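Local coordinates for protein endo-beta-1,4-glucanase (cellulase B) (Bacillus halodurans, PDB 4V2X) that cleaves beta-1,4-linked glucans as a family 5 glycoside hydrolase, with a CBM46 module that contributes to the hydrolysis of xyloglucan and beta-1,3-1,4-glucans, at residues A[505-510]-A[563-568]; A[395-400]-A[478-483]; A[483-488]-A[568-573]. One frame throughout, in Å; residues are numbered along the deposited sequence.

How the contacts relate
The contacts run from the Ig-like module (contact 2) into the C-terminal CBM46 module (contacts 1 and 3). Contact 2 adds an edge strand to the mixed sheet of the former; its second strand then runs through Pro483, shared with contact 3, into the CBM46 sheet. Contacts 1 and 3, their centres about 11 Å apart, share Glu568, which follows strand 556-564 and precedes its neighbour 569-577. Contact 2 is centred about 12 Å from contact 1 and about 17 Å from contact 3. A probable hydrogen bond of 3.0 Å between Glu568 OE1 and Thr482 OG1 ties the connecting segment to the start of strand 569-577. Contact 1 also faces the catalytic module: Trp565 touches its residues Arg288 and Gln333, and a glycerol sits beside the indole.

Contact 1 (A[505-510]-A[563-568]); sequences SLATME and HFWSGE. With GOL (glycerol), chain F.
A classic beta bulge, in which Ala507 and Thr508 both face His563, joins edge strand 506-513 to strand 556-564. His563 O accepts from Ala507 N at 2.8 Å, in the carbonyl plane, and more weakly from Thr508 N, while His563 N bonds back to Thr508 O at 3.0 Å. At the bulge the Ala507 methyl points toward 563-568 and lies over one face of Trp565, with CB 3.6 Å from the centroid of the five-membered ring; so small a side chain suits this close CH-pi contact. On the CBM46 sheet this is where strand 556-564 gives way to a type I turn, Phe564 to Gly567, and Trp565 N bonds almost straight to Ser505 O at 3.0 Å. Gly567 suits the turn because its positive phi would jam a side chain against the preceding carbonyl. Leu506 holds CG opposite the backbone N (chi1 180°), which carries CD1 over the Phe564 face, 4.1 Å from that ring's centroid. Farther along, His563 NE2 donates within its ring plane to the anti side of Glu510 OE2 at 2.7 Å; Ser526 takes the other carboxylate oxygen. A glycerol, probably from the crystallisation liquor, lies at the Trp565 edge.

Contact 2 (A[395-400]-A[478-483]); sequences FIYLKQ and NTYRTP
Tyr397 and Tyr480 meet at right angles on one face of a parallel strand pair, in which 395-399 forms an edge of the mixed sheet of the Ig-like (X2) module. Four backbone bonds zip the strands, from Asn478 N to Ile396 O at one end to Gln400 N and Tyr480 O, 2.7 Å apart, at the other. The key rotamer is that of Tyr480: chi1 of 76° puts CG between the backbone N and the carbonyl carbon, a crowded position that folds the ring back across the neighbouring strand. There one face covers Lys399 CA, 4.0 Å from the ring centroid. Tyr397 points its edge at the Tyr480 face in an offset T-shaped pair, with Tyr397 CD1 only 3.6 Å from Tyr480 CD1. Asn478 CB packs beside the same CD1-CE1 bond, 3.7 Å from Tyr397 CE1. Lysine suits the next place because its long aliphatic part can follow a ring: Lys399 leaves the backbone extended, then bends at chi2 (87°) to bring CD 3.5 Å from Tyr480 CE2. On the opposite face Leu398 and Thr479 pack on Ala452 of helix 445-452, and beta-branched Thr479 presents CG2 to Gln400 CB at 3.6 Å while its hydroxyl bonds Asn460. The extended Gln400 chain crosses Arg481 obliquely. Gln400 NE2 is held by Gly455 O, and one water donates to Gln400 OE1 at 2.6 Å while accepting from Arg481 NE at 3.2 Å.

Contact 3 (A[483-488]-A[568-573]); sequences PVLQST and ETVNYT
Tyr572 swings its ring across to 483-488 because CG stands opposite its backbone N (chi1 -167°); Leu485 CB already lies 3.7 Å from Tyr572 CD1, and CG opposite the leucine's carbonyl carbon (chi1 -60°) sends Leu485 CD1 on toward Val570. The two segments run in nearly the same direction, 9° apart, but no backbone hydrogen bond joins them: the CA atoms of Leu485 and Tyr572 are 7.6 Å apart, so side chains must span the interval. Tyrosine suits this span since its ring supplies apolar surface and its OH reaches the far backbone, donating to Gln486 O at 2.7 Å, tilted from the carbonyl plane. Thr488 CG2 lies beside the same hydroxyl. A phenylalanine here would probably leave Gln486 O without this donor and the end of the ring free to shift. Next along, branched Val570 divides its methyls: CG1 touches Leu485 CD1 at 3.9 Å, and CG2 lies 3.6 Å from Pro483 O. Pro483, rigid where the chain enters the CBM46 module, rests CD on Glu568 CB at 3.8 Å. Both strands belong to the antiparallel CBM46 sheet, with 580-585 between them in its order; strand 556-564 bonds to Val570 and Tyr572, and strand 495-500 bonds to Val484 and Gln486 and sets Ile497 against the Tyr572 side chain.

Contact 1 (A[505-510]-A[563-568])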
loop_
_atom_site.group_PDB
_atom_site.type_symbol
_atom_site.label_atom_id
_atom_site.label_comp_id
_atom_site.label_asym_id
_atom_site.label_seq_id
_atom_site.Cartn_x
_atom_site.Cartn_y
_atom_site.Cartn_z
ATOM N N SER A 505 -27.666 -42.056 -13.914
ATOM C CA SER A 505 -26.868 -40.874 -14.195
ATOM C C SER A 505 -25.596 -40.945 -13.355
ATOM O O SER A 505 -25.662 -41.206 -12.152
ATOM C CB SER A 505 -27.659 -39.617 -13.842
ATOM O OG SER A 505 -26.859 -38.453 -13.936
ATOM N N LEU A 506 -24.447 -40.724 -13.987
ATOM C CA LEU A 506 -23.173 -40.804 -13.279
ATOM C C LEU A 506 -22.936 -39.537 -12.476
ATOM O O LEU A 506 -23.072 -38.441 -13.003
ATOM C CB LEU A 506 -22.027 -41.011 -14.270
ATOM C CG LEU A 506 -20.612 -41.109 -13.682
ATOM C CD1 LEU A 506 -20.434 -42.376 -12.865
ATOM C CD2 LEU A 506 -19.582 -41.045 -14.798
ATOM N N ALA A 507 -22.547 -39.694 -11.210
ATOM C CA ALA A 507 -22.232 -38.560 -10.342
ATOM C C ALA A 507 -20.735 -38.235 -10.340
ATOM O O ALA A 507 -20.336 -37.089 -10.560
ATOM C CB ALA A 507 -22.711 -38.839 -8.927
ATOM N N THR A 508 -19.915 -39.244 -10.089
ATOM C CA THR A 508 -18.464 -39.045 -10.067
ATOM C C THR A 508 -17.732 -40.393 -10.154
ATOM O O THR A 508 -18.356 -41.464 -10.181
ATOM C CB THR A 508 -18.038 -38.200 -8.832
ATOM O OG1 THR A 508 -16.625 -37.898 -8.872
ATOM C CG2 THR A 508 -18.417 -38.902 -7.536
ATOM N N MET A 509 -16.412 -40.320 -10.257
ATOM C CA MET A 509 -15.577 -41.497 -10.433
ATOM C C MET A 509 -14.332 -41.341 -9.576
ATOM O O MET A 509 -13.668 -40.308 -9.636
ATOM C CB MET A 509 -15.163 -41.656 -11.895
ATOM C CG MET A 509 -14.371 -42.929 -12.170
ATOM S SD MET A 509 -13.446 -42.914 -13.718
ATOM C CE MET A 509 -12.089 -41.817 -13.310
ATOM N N GLU A 510 -14.033 -42.370 -8.789
ATOM C CA GLU A 510 -12.776 -42.446 -8.058
ATOM C C GLU A 510 -11.758 -43.266 -8.830
ATOM O O GLU A 510 -12.121 -44.183 -9.567
ATOM C CB GLU A 510 -12.978 -43.105 -6.692
ATOM C CG GLU A 510 -13.850 -42.331 -5.734
ATOM C CD GLU A 510 -13.955 -43.034 -4.410
ATOM O OE1 GLU A 510 -13.044 -42.857 -3.579
ATOM O OE2 GLU A 510 -14.945 -43.774 -4.224
ATOM N N HIS A 563 -19.760 -43.857 -9.140
ATOM C CA HIS A 563 -20.860 -43.546 -8.237
ATOM C C HIS A 563 -22.003 -42.961 -9.041
ATOM O O HIS A 563 -21.826 -41.965 -9.731
ATOM C CB HIS A 563 -20.392 -42.521 -7.206
ATOM C CG HIS A 563 -19.262 -42.997 -6.348
ATOM N ND1 HIS A 563 -19.461 -43.592 -5.121
ATOM C CD2 HIS A 563 -17.922 -42.974 -6.539
ATOM C CE1 HIS A 563 -18.293 -43.911 -4.593
ATOM N NE2 HIS A 563 -17.343 -43.542 -5.430
ATOM N N PHE A 564 -23.177 -43.582 -8.945
ATOM C CA PHE A 564 -24.363 -43.120 -9.665
ATOM C C PHE A 564 -25.372 -42.504 -8.706
ATOM O O PHE A 564 -25.401 -42.832 -7.522
ATOM C CB PHE A 564 -24.994 -44.274 -10.450
ATOM C CG PHE A 564 -24.079 -44.860 -11.482
ATOM C CD1 PHE A 564 -23.154 -45.838 -11.134
ATOM C CD2 PHE A 564 -24.115 -44.409 -12.795
ATOM C CE1 PHE A 564 -22.293 -46.370 -12.082
ATOM C CE2 PHE A 564 -23.257 -44.933 -13.744
ATOM C CZ PHE A 564 -22.348 -45.916 -13.387
ATOM N N TRP A 565 -26.198 -41.607 -9.230
ATOM C CA TRP A 565 -27.150 -40.859 -8.407
ATOM C C TRP A 565 -28.239 -41.724 -7.763
ATOM O O TRP A 565 -28.869 -41.307 -6.790
ATOM C CB TRP A 565 -27.768 -39.725 -9.224
ATOM C CG TRP A 565 -26.817 -38.585 -9.373
ATOM C CD1 TRP A 565 -26.157 -38.209 -10.497
ATOM C CD2 TRP A 565 -26.383 -37.706 -8.336
ATOM N NE1 TRP A 565 -25.346 -37.134 -10.232
ATOM C CE2 TRP A 565 -25.462 -36.809 -8.908
ATOM C CE3 TRP A 565 -26.681 -37.589 -6.973
ATOM C CZ2 TRP A 565 -24.849 -35.794 -8.169
ATOM C CZ3 TRP A 565 -26.071 -36.582 -6.240
ATOM C CH2 TRP A 565 -25.163 -35.699 -6.842
ATOM N N SER A 566 -28.461 -42.908 -8.320
ATOM C CA SER A 566 -29.377 -43.888 -7.748
ATOM C C SER A 566 -28.840 -44.523 -6.473
ATOM O O SER A 566 -29.582 -45.202 -5.772
ATOM C CB SER A 566 -29.619 -45.005 -8.758
ATOM O OG SER A 566 -28.395 -45.641 -9.076
ATOM N N GLY A 567 -27.547 -44.340 -6.204
ATOM C CA GLY A 567 -26.881 -45.015 -5.105
ATOM C C GLY A 567 -26.063 -46.206 -5.564
ATOM O O GLY A 567 -25.290 -46.755 -4.777
ATOM N N GLU A 568 -26.236 -46.616 -6.823
ATOM C CA GLU A 568 -25.480 -47.726 -7.379
ATOM C C GLU A 568 -24.009 -47.349 -7.466
ATOM O O GLU A 568 -23.665 -46.213 -7.797
ATOM C CB GLU A 568 -26.000 -48.111 -8.769
ATOM C CG GLU A 568 -27.364 -48.792 -8.771
ATOM C CD GLU A 568 -27.332 -50.212 -8.226
ATOM O OE1 GLU A 568 -26.396 -50.964 -8.550
ATOM O OE2 GLU A 568 -28.256 -50.585 -7.478
HETATM C C1 GOL F . -24.041 -34.199 -13.899
HETATM O O1 GOL F . -24.826 -34.840 -14.909
HETATM C C2 GOL F . -23.566 -35.250 -12.917
HETATM O O2 GOL F . -24.685 -35.737 -12.178
HETATM C C3 GOL F . -22.511 -34.643 -12.006
HETATM O O3 GOL F . -22.706 -35.010 -10.636
HETATM O O HOH W 1 -28.269 -43.032 -11.316
#

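Contact 2 (A[395-400]-A[478-483])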
loop_
_atom_site.group_PDB
_atom_site.type_symbol
_atom_site.label_atom_id
_atom_site.label_comp_id
_atom_site.label_asym_id
_atom_site.label_seq_id
_atom_site.Cartn_x
_atom_site.Cartn_y
_atom_site.Cartn_z
ATOM N N PHE A 395 -34.928 -35.744 -8.184
ATOM C CA PHE A 395 -35.220 -37.043 -8.779
ATOM C C PHE A 395 -35.780 -37.998 -7.756
ATOM O O PHE A 395 -35.570 -37.828 -6.559
ATOM C CB PHE A 395 -33.971 -37.654 -9.438
ATOM C CG PHE A 395 -32.765 -37.733 -8.531
ATOM C CD1 PHE A 395 -32.686 -38.687 -7.526
ATOM C CD2 PHE A 395 -31.703 -36.856 -8.692
ATOM C CE1 PHE A 395 -31.588 -38.750 -6.689
ATOM C CE2 PHE A 395 -30.587 -36.927 -7.861
ATOM C CZ PHE A 395 -30.532 -37.872 -6.855
ATOM N N ILE A 396 -36.503 -38.993 -8.256
ATOM C CA ILE A 396 -36.958 -40.129 -7.465
ATOM C C ILE A 396 -36.639 -41.373 -8.285
ATOM O O ILE A 396 -37.154 -41.526 -9.397
ATOM C CB ILE A 396 -38.472 -40.050 -7.189
ATOM C CG1 ILE A 396 -38.791 -38.840 -6.307
ATOM C CG2 ILE A 396 -38.967 -41.342 -6.539
ATOM C CD1 ILE A 396 -40.266 -38.509 -6.225
ATOM N N TYR A 397 -35.770 -42.228 -7.753
ATOM C CA TYR A 397 -35.342 -43.430 -8.461
ATOM C C TYR A 397 -36.168 -44.641 -8.046
ATOM O O TYR A 397 -36.438 -44.840 -6.860
ATOM C CB TYR A 397 -33.872 -43.708 -8.212
ATOM C CG TYR A 397 -32.937 -42.996 -9.151
ATOM C CD1 TYR A 397 -32.707 -43.481 -10.431
ATOM C CD2 TYR A 397 -32.249 -41.858 -8.750
ATOM C CE1 TYR A 397 -31.833 -42.839 -11.298
ATOM C CE2 TYR A 397 -31.374 -41.209 -9.608
ATOM C CZ TYR A 397 -31.168 -41.702 -10.875
ATOM O OH TYR A 397 -30.297 -41.077 -11.731
ATOM N N LEU A 398 -36.547 -45.442 -9.037
ATOM C CA LEU A 398 -37.268 -46.692 -8.824
ATOM C C LEU A 398 -36.477 -47.843 -9.434
ATOM O O LEU A 398 -36.175 -47.819 -10.621
ATOM C CB LEU A 398 -38.636 -46.608 -9.493
ATOM C CG LEU A 398 -39.500 -45.401 -9.119
ATOM C CD1 LEU A 398 -40.732 -45.340 -10.000
ATOM C CD2 LEU A 398 -39.879 -45.459 -7.650
ATOM N N LYS A 399 -36.157 -48.854 -8.627
ATOM C CA LYS A 399 -35.408 -50.013 -9.115
ATOM C C LYS A 399 -36.341 -50.897 -9.946
ATOM O O LYS A 399 -37.357 -51.381 -9.446
ATOM C CB LYS A 399 -34.821 -50.804 -7.944
ATOM C CG LYS A 399 -33.988 -52.019 -8.344
ATOM C CD LYS A 399 -32.532 -51.678 -8.604
ATOM C CE LYS A 399 -31.673 -52.931 -8.637
ATOM N NZ LYS A 399 -31.547 -53.589 -7.305
ATOM N N GLN A 400 -35.999 -51.096 -11.216
ATOM C CA GLN A 400 -36.808 -51.919 -12.103
ATOM C C GLN A 400 -36.901 -53.321 -11.521
ATOM O O GLN A 400 -35.899 -53.881 -11.073
ATOM C CB GLN A 400 -36.188 -51.974 -13.499
ATOM C CG GLN A 400 -37.110 -52.520 -14.581
ATOM C CD GLN A 400 -36.347 -52.879 -15.839
ATOM O OE1 GLN A 400 -35.351 -53.588 -15.776
ATOM N NE2 GLN A 400 -36.799 -52.379 -16.983
ATOM N N ASN A 478 -37.385 -41.729 -12.284
ATOM C CA ASN A 478 -36.458 -42.521 -13.088
ATOM C C ASN A 478 -36.483 -43.985 -12.704
ATOM O O ASN A 478 -36.367 -44.317 -11.527
ATOM C CB ASN A 478 -35.028 -42.008 -12.895
ATOM C CG ASN A 478 -34.875 -40.546 -13.267
ATOM O OD1 ASN A 478 -35.555 -40.048 -14.160
ATOM N ND2 ASN A 478 -33.982 -39.843 -12.569
ATOM N N THR A 479 -36.623 -44.861 -13.694
ATOM C CA THR A 479 -36.481 -46.288 -13.456
ATOM C C THR A 479 -35.067 -46.703 -13.831
ATOM O O THR A 479 -34.562 -46.307 -14.880
ATOM C CB THR A 479 -37.497 -47.094 -14.279
ATOM O OG1 THR A 479 -38.823 -46.708 -13.892
ATOM C CG2 THR A 479 -37.317 -48.580 -14.045
ATOM N N TYR A 480 -34.434 -47.494 -12.967
ATOM C CA TYR A 480 -33.062 -47.934 -13.195
ATOM C C TYR A 480 -32.864 -49.414 -12.868
ATOM O O TYR A 480 -33.647 -50.023 -12.129
ATOM C CB TYR A 480 -32.089 -47.090 -12.362
ATOM C CG TYR A 480 -32.063 -47.450 -10.885
ATOM C CD1 TYR A 480 -33.068 -47.017 -10.026
ATOM C CD2 TYR A 480 -31.050 -48.240 -10.357
ATOM C CE1 TYR A 480 -33.055 -47.350 -8.684
ATOM C CE2 TYR A 480 -31.029 -48.574 -9.015
ATOM C CZ TYR A 480 -32.036 -48.119 -8.181
ATOM O OH TYR A 480 -32.034 -48.449 -6.842
ATOM N N ARG A 481 -31.808 -49.982 -13.459
ATOM C CA ARG A 481 -31.240 -51.261 -13.033
ATOM C C ARG A 481 -29.763 -51.033 -12.760
ATOM O O ARG A 481 -29.203 -50.006 -13.140
ATOM C CB ARG A 481 -31.340 -52.325 -14.117
ATOM C CG ARG A 481 -32.535 -52.217 -15.031
ATOM C CD ARG A 481 -32.439 -53.246 -16.140
ATOM N NE ARG A 481 -32.337 -54.600 -15.595
ATOM C CZ ARG A 481 -31.410 -55.497 -15.930
ATOM N NH1 ARG A 481 -30.482 -55.223 -16.840
ATOM N NH2 ARG A 481 -31.426 -56.694 -15.359
ATOM N N THR A 482 -29.120 -52.009 -12.136
ATOM C CA THR A 482 -27.687 -51.914 -11.901
ATOM C C THR A 482 -26.989 -51.635 -13.237
ATOM O O THR A 482 -27.232 -52.342 -14.222
ATOM C CB THR A 482 -27.132 -53.194 -11.244
ATOM O OG1 THR A 482 -27.630 -53.283 -9.904
ATOM C CG2 THR A 482 -25.604 -53.179 -11.203
ATOM N N PRO A 483 -26.152 -50.584 -13.282
ATOM C CA PRO A 483 -25.402 -50.322 -14.506
ATOM C C PRO A 483 -24.304 -51.355 -14.673
ATOM O O PRO A 483 -23.814 -51.898 -13.684
ATOM C CB PRO A 483 -24.813 -48.924 -14.291
ATOM C CG PRO A 483 -25.082 -48.553 -12.875
ATOM C CD PRO A 483 -25.734 -49.703 -12.179
HETATM O O HOH W 2 -35.086 -55.682 -14.312
#

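Contact 3 (A[483-488]-A[568-573])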
loop_
_atom_site.group_PDB
_atom_site.type_symbol
_atom_site.label_atom_id
_atom_site.label_comp_id
_atom_site.label_asym_id
_atom_site.label_seq_id
_atom_site.Cartn_x
_atom_site.Cartn_y
_atom_site.Cartn_z
ATOM N N PRO A 483 -26.152 -50.584 -13.282
ATOM C CA PRO A 483 -25.402 -50.322 -14.506
ATOM C C PRO A 483 -24.304 -51.355 -14.673
ATOM O O PRO A 483 -23.814 -51.898 -13.684
ATOM C CB PRO A 483 -24.813 -48.924 -14.291
ATOM C CG PRO A 483 -25.082 -48.553 -12.875
ATOM C CD PRO A 483 -25.734 -49.703 -12.179
ATOM N N VAL A 484 -23.942 -51.630 -15.921
ATOM C CA VAL A 484 -22.989 -52.677 -16.233
ATOM C C VAL A 484 -21.907 -52.083 -17.113
ATOM O O VAL A 484 -22.208 -51.450 -18.123
ATOM C CB VAL A 484 -23.661 -53.859 -16.969
ATOM C CG1 VAL A 484 -22.659 -54.979 -17.209
ATOM C CG2 VAL A 484 -24.852 -54.377 -16.175
ATOM N N LEU A 485 -20.657 -52.277 -16.706
ATOM C CA LEU A 485 -19.501 -51.923 -17.520
ATOM C C LEU A 485 -18.885 -53.200 -18.058
ATOM O O LEU A 485 -18.996 -54.268 -17.441
ATOM C CB LEU A 485 -18.474 -51.155 -16.686
ATOM C CG LEU A 485 -18.987 -49.848 -16.082
ATOM C CD1 LEU A 485 -17.936 -49.247 -15.162
ATOM C CD2 LEU A 485 -19.388 -48.852 -17.154
ATOM N N GLN A 486 -18.231 -53.094 -19.208
ATOM C CA GLN A 486 -17.659 -54.271 -19.845
ATOM C C GLN A 486 -16.150 -54.173 -19.965
ATOM O O GLN A 486 -15.590 -53.087 -20.133
ATOM C CB GLN A 486 -18.278 -54.487 -21.227
ATOM C CG GLN A 486 -19.799 -54.519 -21.247
ATOM C CD GLN A 486 -20.390 -55.730 -20.542
ATOM O OE1 GLN A 486 -19.671 -56.597 -20.049
ATOM N NE2 GLN A 486 -21.714 -55.794 -20.493
ATOM N N SER A 487 -15.512 -55.335 -19.866
ATOM C CA SER A 487 -14.084 -55.472 -20.111
ATOM C C SER A 487 -13.764 -55.024 -21.523
ATOM O O SER A 487 -14.597 -55.125 -22.422
ATOM C CB SER A 487 -13.655 -56.916 -19.902
ATOM O OG SER A 487 -13.848 -57.322 -18.556
ATOM N N THR A 488 -12.559 -54.506 -21.718
ATOM C CA THR A 488 -12.169 -53.983 -23.017
ATOM C C THR A 488 -10.662 -53.773 -23.064
ATOM O O THR A 488 -9.966 -53.961 -22.069
ATOM C CB THR A 488 -12.900 -52.658 -23.327
ATOM O OG1 THR A 488 -12.771 -52.343 -24.722
ATOM C CG2 THR A 488 -12.364 -51.506 -22.470
ATOM N N GLU A 568 -26.236 -46.616 -6.823
ATOM C CA GLU A 568 -25.480 -47.726 -7.379
ATOM C C GLU A 568 -24.009 -47.349 -7.466
ATOM O O GLU A 568 -23.665 -46.213 -7.797
ATOM C CB GLU A 568 -26.000 -48.111 -8.769
ATOM C CG GLU A 568 -27.364 -48.792 -8.771
ATOM C CD GLU A 568 -27.332 -50.212 -8.226
ATOM O OE1 GLU A 568 -26.396 -50.964 -8.550
ATOM O OE2 GLU A 568 -28.256 -50.585 -7.478
ATOM N N THR A 569 -23.159 -48.314 -7.136
ATOM C CA THR A 569 -21.713 -48.161 -7.182
ATOM C C THR A 569 -21.187 -49.322 -8.004
ATOM O O THR A 569 -21.585 -50.461 -7.780
ATOM C CB THR A 569 -21.130 -48.217 -5.757
ATOM O OG1 THR A 569 -21.624 -47.100 -5.008
ATOM C CG2 THR A 569 -19.612 -48.195 -5.776
ATOM N N VAL A 570 -20.318 -49.041 -8.970
ATOM C CA VAL A 570 -19.726 -50.093 -9.788
ATOM C C VAL A 570 -18.216 -49.922 -9.791
ATOM O O VAL A 570 -17.727 -48.845 -10.109
ATOM C CB VAL A 570 -20.249 -50.042 -11.243
ATOM C CG1 VAL A 570 -19.557 -51.090 -12.106
ATOM C CG2 VAL A 570 -21.756 -50.232 -11.277
ATOM N N ASN A 571 -17.495 -50.983 -9.433
ATOM C CA ASN A 571 -16.035 -50.996 -9.529
ATOM C C ASN A 571 -15.575 -51.489 -10.883
ATOM O O ASN A 571 -16.293 -52.212 -11.565
ATOM C CB ASN A 571 -15.425 -51.871 -8.438
ATOM C CG ASN A 571 -15.710 -51.345 -7.044
ATOM O OD1 ASN A 571 -16.143 -52.090 -6.167
ATOM N ND2 ASN A 571 -15.480 -50.064 -6.837
ATOM N N TYR A 572 -14.363 -51.100 -11.257
ATOM C CA TYR A 572 -13.783 -51.472 -12.542
ATOM C C TYR A 572 -12.278 -51.391 -12.388
ATOM O O TYR A 572 -11.773 -50.563 -11.631
ATOM C CB TYR A 572 -14.276 -50.518 -13.628
ATOM C CG TYR A 572 -14.018 -50.939 -15.059
ATOM C CD1 TYR A 572 -14.910 -51.769 -15.737
ATOM C CD2 TYR A 572 -12.912 -50.461 -15.759
ATOM C CE1 TYR A 572 -14.692 -52.128 -17.057
ATOM C CE2 TYR A 572 -12.686 -50.819 -17.080
ATOM C CZ TYR A 572 -13.575 -51.656 -17.721
ATOM O OH TYR A 572 -13.360 -52.006 -19.030
ATOM N N THR A 573 -11.564 -52.260 -13.092
ATOM C CA THR A 573 -10.118 -52.261 -13.048
ATOM C C THR A 573 -9.540 -51.863 -14.398
ATOM O O THR A 573 -9.988 -52.337 -15.444
ATOM C CB THR A 573 -9.593 -53.644 -12.636
ATOM O OG1 THR A 573 -10.109 -53.966 -11.339
ATOM C CG2 THR A 573 -8.064 -53.662 -12.595
#